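Local coordinates for protein tetraacyldisaccharide 4'-kinase (Aquifex aeolicus, PDB 4EHX) that probably phosphorylates the 4'-position of a tetraacylated disaccharide 1-phosphate with ATP, making lipid IVA in lipid A biosynthesis, at residues S40-G48 against N169-I177. Numbering follows the deposited sequence.
Sequences SVGNLSVGG and NLREPLKEI
The P-loop of this kinase, predicted to bind ATP from Ser-45 onward, leaves strand 38-43 and is pinned at its start to the 169-177 loop by a single beta bridge between Ser-45 and Leu-170. Two backbone bonds flank that bridge: Arg-171 N reaches Leu-44 O at 2.6 Å, and Val-46 N meets Asn-169 O at 2.9 Å. Beyond them, the Arg-171 chain bends at its third torsion (chi3 -74°) and turns its guanidinium to Asn-43. Arg-171 NH2 lies 2.8 Å from Asn-43 OD1 in a weak bond, the amide and guanidinium planes being 59° apart, and the same nitrogen also forms a salt bridge with Asp-139. Replacing Arg-171 by an alanine would probably leave Asp-139 without this charged partner and the Asn-43 amide less firmly oriented, although Asn-43 ND2 would still hold Ser-45 O at 2.8 Å. Leu-44 makes the main apolar contacts: Leu-44 CD1 touches Leu-174 CD2 at 3.9 Å and also meets Ile-177 CG1, while its CB packs on Leu-170 CD2. Glu-172, bonded through OE1 to Gln-142 and salt-bridged through OE2 to Arg-179, borders this leucine. At the outer end, Val-46 crosses Asn-169 at about a right angle, with Val-46 CG2 lying 3.6 Å from Asn-169 OD1, while Val-46 CG1 rests 4.0 Å from Arg-171 CG.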
ATOM      1  N   SER A  40      -4.925  11.614  -0.921  1.00 16.86           N
ATOM      2  CA  SER A  40      -4.151  10.804   0.000  1.00 14.15           C
ATOM      3  C   SER A  40      -4.848   9.475   0.233  1.00 19.57           C
ATOM      4  O   SER A  40      -6.065   9.419   0.384  1.00 19.73           O
ATOM      5  CB  SER A  40      -3.946  11.528   1.339  1.00 15.61           C
ATOM      6  OG  SER A  40      -3.195  10.714   2.224  1.00 17.72           O
ATOM      7  N   VAL A  41      -4.061   8.404   0.247  1.00 21.44           N
ATOM      8  CA  VAL A  41      -4.532   7.099   0.674  1.00 18.02           C
ATOM      9  C   VAL A  41      -3.788   6.759   1.945  1.00 22.51           C
ATOM     10  O   VAL A  41      -2.555   6.864   2.015  1.00 20.47           O
ATOM     11  CB  VAL A  41      -4.297   6.005  -0.412  1.00 15.77           C
ATOM     12  CG1 VAL A  41      -4.764   4.625   0.119  1.00 18.29           C
ATOM     13  CG2 VAL A  41      -5.041   6.388  -1.688  1.00 16.39           C
ATOM     14  N   GLY A  42      -4.523   6.365   2.977  1.00 18.69           N
ATOM     15  CA  GLY A  42      -3.872   6.065   4.227  1.00 20.43           C
ATOM     16  C   GLY A  42      -4.689   5.169   5.133  1.00 24.58           C
ATOM     17  O   GLY A  42      -5.809   4.756   4.808  1.00 20.59           O
ATOM     18  N   ASN A  43      -4.119   4.862   6.281  1.00 22.85           N
ATOM     19  CA  ASN A  43      -4.859   4.116   7.286  1.00 27.11           C
ATOM     20  C   ASN A  43      -4.373   4.465   8.690  1.00 28.29           C
ATOM     21  O   ASN A  43      -3.478   5.310   8.869  1.00 24.09           O
ATOM     22  CB  ASN A  43      -4.820   2.619   7.008  1.00 31.19           C
ATOM     23  CG  ASN A  43      -3.568   1.977   7.517  1.00 36.40           C
ATOM     24  OD1 ASN A  43      -2.482   2.537   7.385  1.00 36.80           O
ATOM     25  ND2 ASN A  43      -3.707   0.805   8.126  1.00 43.21           N
ATOM     26  N   LEU A  44      -4.983   3.845   9.686  1.00 28.73           N
ATOM     27  CA  LEU A  44      -4.715   4.215  11.068  1.00 33.01           C
ATOM     28  C   LEU A  44      -3.743   3.260  11.735  1.00 32.19           C
ATOM     29  O   LEU A  44      -3.181   3.577  12.772  1.00 36.94           O
ATOM     30  CB  LEU A  44      -6.021   4.250  11.876  1.00 29.40           C
ATOM     31  CG  LEU A  44      -6.990   5.386  11.577  1.00 32.39           C
ATOM     32  CD1 LEU A  44      -8.144   5.349  12.558  1.00 31.38           C
ATOM     33  CD2 LEU A  44      -6.267   6.713  11.671  1.00 34.05           C
ATOM     34  N   SER A  45      -3.547   2.080  11.154  1.00 29.84           N
ATOM     35  CA  SER A  45      -2.808   1.038  11.855  1.00 30.27           C
ATOM     36  C   SER A  45      -1.607   0.505  11.089  1.00 43.53           C
ATOM     37  O   SER A  45      -1.531   0.600   9.862  1.00 42.83           O
ATOM     38  CB  SER A  45      -3.736  -0.136  12.168  1.00 34.87           C
ATOM     39  OG  SER A  45      -4.355  -0.602  10.982  1.00 30.46           O
ATOM     40  N   VAL A  46      -0.665  -0.056  11.835  1.00 45.43           N
ATOM     41  CA  VAL A  46       0.362  -0.892  11.239  1.00 52.40           C
ATOM     42  C   VAL A  46      -0.264  -2.259  10.955  1.00 49.48           C
ATOM     43  O   VAL A  46      -1.258  -2.630  11.581  1.00 45.20           O
ATOM     44  CB  VAL A  46       1.568  -1.031  12.174  1.00 53.02           C
ATOM     45  CG1 VAL A  46       2.106   0.344  12.515  1.00 49.58           C
ATOM     46  CG2 VAL A  46       1.183  -1.783  13.442  1.00 47.92           C
ATOM     47  N   GLY A  47       0.298  -3.000  10.003  1.00 49.62           N
ATOM     48  CA  GLY A  47      -0.236  -4.303   9.641  1.00 52.46           C
ATOM     49  C   GLY A  47      -0.925  -4.275   8.288  1.00 56.30           C
ATOM     50  O   GLY A  47      -1.051  -3.212   7.683  1.00 53.91           O
ATOM     51  N   GLY A  48      -1.368  -5.439   7.813  1.00 53.71           N
ATOM     52  CA  GLY A  48      -2.016  -5.546   6.513  1.00 46.87           C
ATOM     53  C   GLY A  48      -3.131  -4.527   6.375  1.00 49.33           C
ATOM     54  O   GLY A  48      -3.973  -4.408   7.264  1.00 41.50           O
ATOM     55  N   ASN A 169      -2.070  -1.753  17.557  1.00 32.29           N
ATOM     56  CA  ASN A 169      -1.514  -1.419  16.250  1.00 33.49           C
ATOM     57  C   ASN A 169      -1.863  -0.036  15.723  1.00 32.49           C
ATOM     58  O   ASN A 169      -1.444   0.328  14.627  1.00 29.14           O
ATOM     59  CB  ASN A 169      -1.939  -2.461  15.208  1.00 38.31           C
ATOM     60  CG  ASN A 169      -1.544  -3.859  15.600  1.00 44.60           C
ATOM     61  OD1 ASN A 169      -0.362  -4.202  15.593  1.00 44.83           O
ATOM     62  ND2 ASN A 169      -2.528  -4.675  15.959  1.00 41.03           N
ATOM     63  N   LEU A 170      -2.630   0.741  16.480  1.00 31.53           N
ATOM     64  CA  LEU A 170      -3.056   2.045  15.977  1.00 29.72           C
ATOM     65  C   LEU A 170      -1.921   3.074  16.005  1.00 27.99           C
ATOM     66  O   LEU A 170      -1.225   3.235  17.019  1.00 28.96           O
ATOM     67  CB  LEU A 170      -4.276   2.559  16.749  1.00 32.11           C
ATOM     68  CG  LEU A 170      -5.565   1.748  16.584  1.00 33.10           C
ATOM     69  CD1 LEU A 170      -6.690   2.369  17.409  1.00 30.10           C
ATOM     70  CD2 LEU A 170      -5.950   1.660  15.111  1.00 29.92           C
ATOM     71  N   ARG A 171      -1.732   3.772  14.891  1.00 27.51           N
ATOM     72  CA  ARG A 171      -0.754   4.855  14.834  1.00 26.59           C
ATOM     73  C   ARG A 171      -1.336   6.137  15.423  1.00 26.15           C
ATOM     74  O   ARG A 171      -0.591   7.018  15.850  1.00 25.42           O
ATOM     75  CB  ARG A 171      -0.286   5.098  13.386  1.00 29.82           C
ATOM     76  CG  ARG A 171       0.677   4.026  12.881  1.00 34.95           C
ATOM     77  CD  ARG A 171       1.270   4.376  11.516  1.00 47.89           C
ATOM     78  NE  ARG A 171       0.299   4.214  10.440  1.00 41.34           N
ATOM     79  CZ  ARG A 171       0.588   4.341   9.150  1.00 47.70           C
ATOM     80  NH1 ARG A 171       1.828   4.629   8.766  1.00 49.56           N
ATOM     81  NH2 ARG A 171      -0.362   4.179   8.240  1.00 32.30           N
ATOM     82  N   GLU A 172      -2.667   6.241  15.398  1.00 23.29           N
ATOM     83  CA  GLU A 172      -3.404   7.391  15.936  1.00 31.84           C
ATOM     84  C   GLU A 172      -4.711   6.903  16.527  1.00 28.31           C
ATOM     85  O   GLU A 172      -5.250   5.884  16.081  1.00 30.48           O
ATOM     86  CB  GLU A 172      -3.802   8.371  14.831  1.00 30.41           C
ATOM     87  CG  GLU A 172      -2.725   8.828  13.929  1.00 32.77           C
ATOM     88  CD  GLU A 172      -3.219   9.936  13.028  1.00 36.13           C
ATOM     89  OE1 GLU A 172      -3.432   9.681  11.821  1.00 27.42           O
ATOM     90  OE2 GLU A 172      -3.413  11.063  13.542  1.00 27.20           O
ATOM     91  N   PRO A 173      -5.259   7.661  17.493  1.00 24.88           N
ATOM     92  CA  PRO A 173      -6.542   7.338  18.123  1.00 28.53           C
ATOM     93  C   PRO A 173      -7.646   7.326  17.091  1.00 28.28           C
ATOM     94  O   PRO A 173      -7.576   8.063  16.107  1.00 28.31           O
ATOM     95  CB  PRO A 173      -6.766   8.509  19.079  1.00 29.79           C
ATOM     96  CG  PRO A 173      -5.403   9.034  19.368  1.00 35.18           C
ATOM     97  CD  PRO A 173      -4.607   8.828  18.122  1.00 22.08           C
ATOM     98  N   LEU A 174      -8.661   6.499  17.322  1.00 29.65           N
ATOM     99  CA  LEU A 174      -9.788   6.381  16.400  1.00 29.92           C
ATOM    100  C   LEU A 174     -10.551   7.693  16.170  1.00 33.57           C
ATOM    101  O   LEU A 174     -11.200   7.853  15.142  1.00 30.13           O
ATOM    102  CB  LEU A 174     -10.744   5.281  16.875  1.00 33.50           C
ATOM    103  CG  LEU A 174     -10.231   3.836  16.878  1.00 34.95           C
ATOM    104  CD1 LEU A 174     -11.247   2.905  17.552  1.00 36.41           C
ATOM    105  CD2 LEU A 174      -9.911   3.354  15.461  1.00 35.18           C
ATOM    106  N   LYS A 175     -10.494   8.634  17.115  1.00 27.70           N
ATOM    107  CA  LYS A 175     -11.179   9.915  16.912  1.00 25.64           C
ATOM    108  C   LYS A 175     -10.697  10.625  15.638  1.00 27.10           C
ATOM    109  O   LYS A 175     -11.418  11.442  15.060  1.00 28.80           O
ATOM    110  CB  LYS A 175     -11.011  10.851  18.125  1.00 30.85           C
ATOM    111  CG  LYS A 175      -9.618  11.463  18.263  1.00 32.93           C
ATOM    112  CD  LYS A 175      -9.508  12.408  19.485  1.00 33.79           C
ATOM    113  CE  LYS A 175      -8.136  13.086  19.500  1.00 32.33           C
ATOM    114  NZ  LYS A 175      -8.000  14.121  20.575  1.00 42.80           N
ATOM    115  N   GLU A 176      -9.477  10.325  15.210  1.00 24.78           N
ATOM    116  CA  GLU A 176      -8.906  10.963  14.021  1.00 22.25           C
ATOM    117  C   GLU A 176      -9.543  10.507  12.711  1.00 28.10           C
ATOM    118  O   GLU A 176      -9.242  11.035  11.645  1.00 22.61           O
ATOM    119  CB  GLU A 176      -7.386  10.777  13.983  1.00 23.22           C
ATOM    120  CG  GLU A 176      -6.685  11.423  15.170  1.00 26.03           C
ATOM    121  CD  GLU A 176      -6.939  12.923  15.261  1.00 27.75           C
ATOM    122  OE1 GLU A 176      -6.879  13.461  16.382  1.00 27.34           O
ATOM    123  OE2 GLU A 176      -7.187  13.569  14.213  1.00 25.77           O
ATOM    124  N   ILE A 177     -10.429   9.528  12.788  1.00 27.00           N
ATOM    125  CA  ILE A 177     -11.273   9.205  11.643  1.00 26.48           C
ATOM    126  C   ILE A 177     -11.960  10.472  11.112  1.00 29.05           C
ATOM    127  O   ILE A 177     -12.230  10.594   9.918  1.00 25.80           O
ATOM    128  CB  ILE A 177     -12.304   8.110  12.007  1.00 28.49           C
ATOM    129  CG1 ILE A 177     -11.589   6.759  12.100  1.00 27.14           C
ATOM    130  CG2 ILE A 177     -13.438   8.041  10.967  1.00 25.09           C
ATOM    131  CD1 ILE A 177     -12.423   5.652  12.741  1.00 25.49           C
TER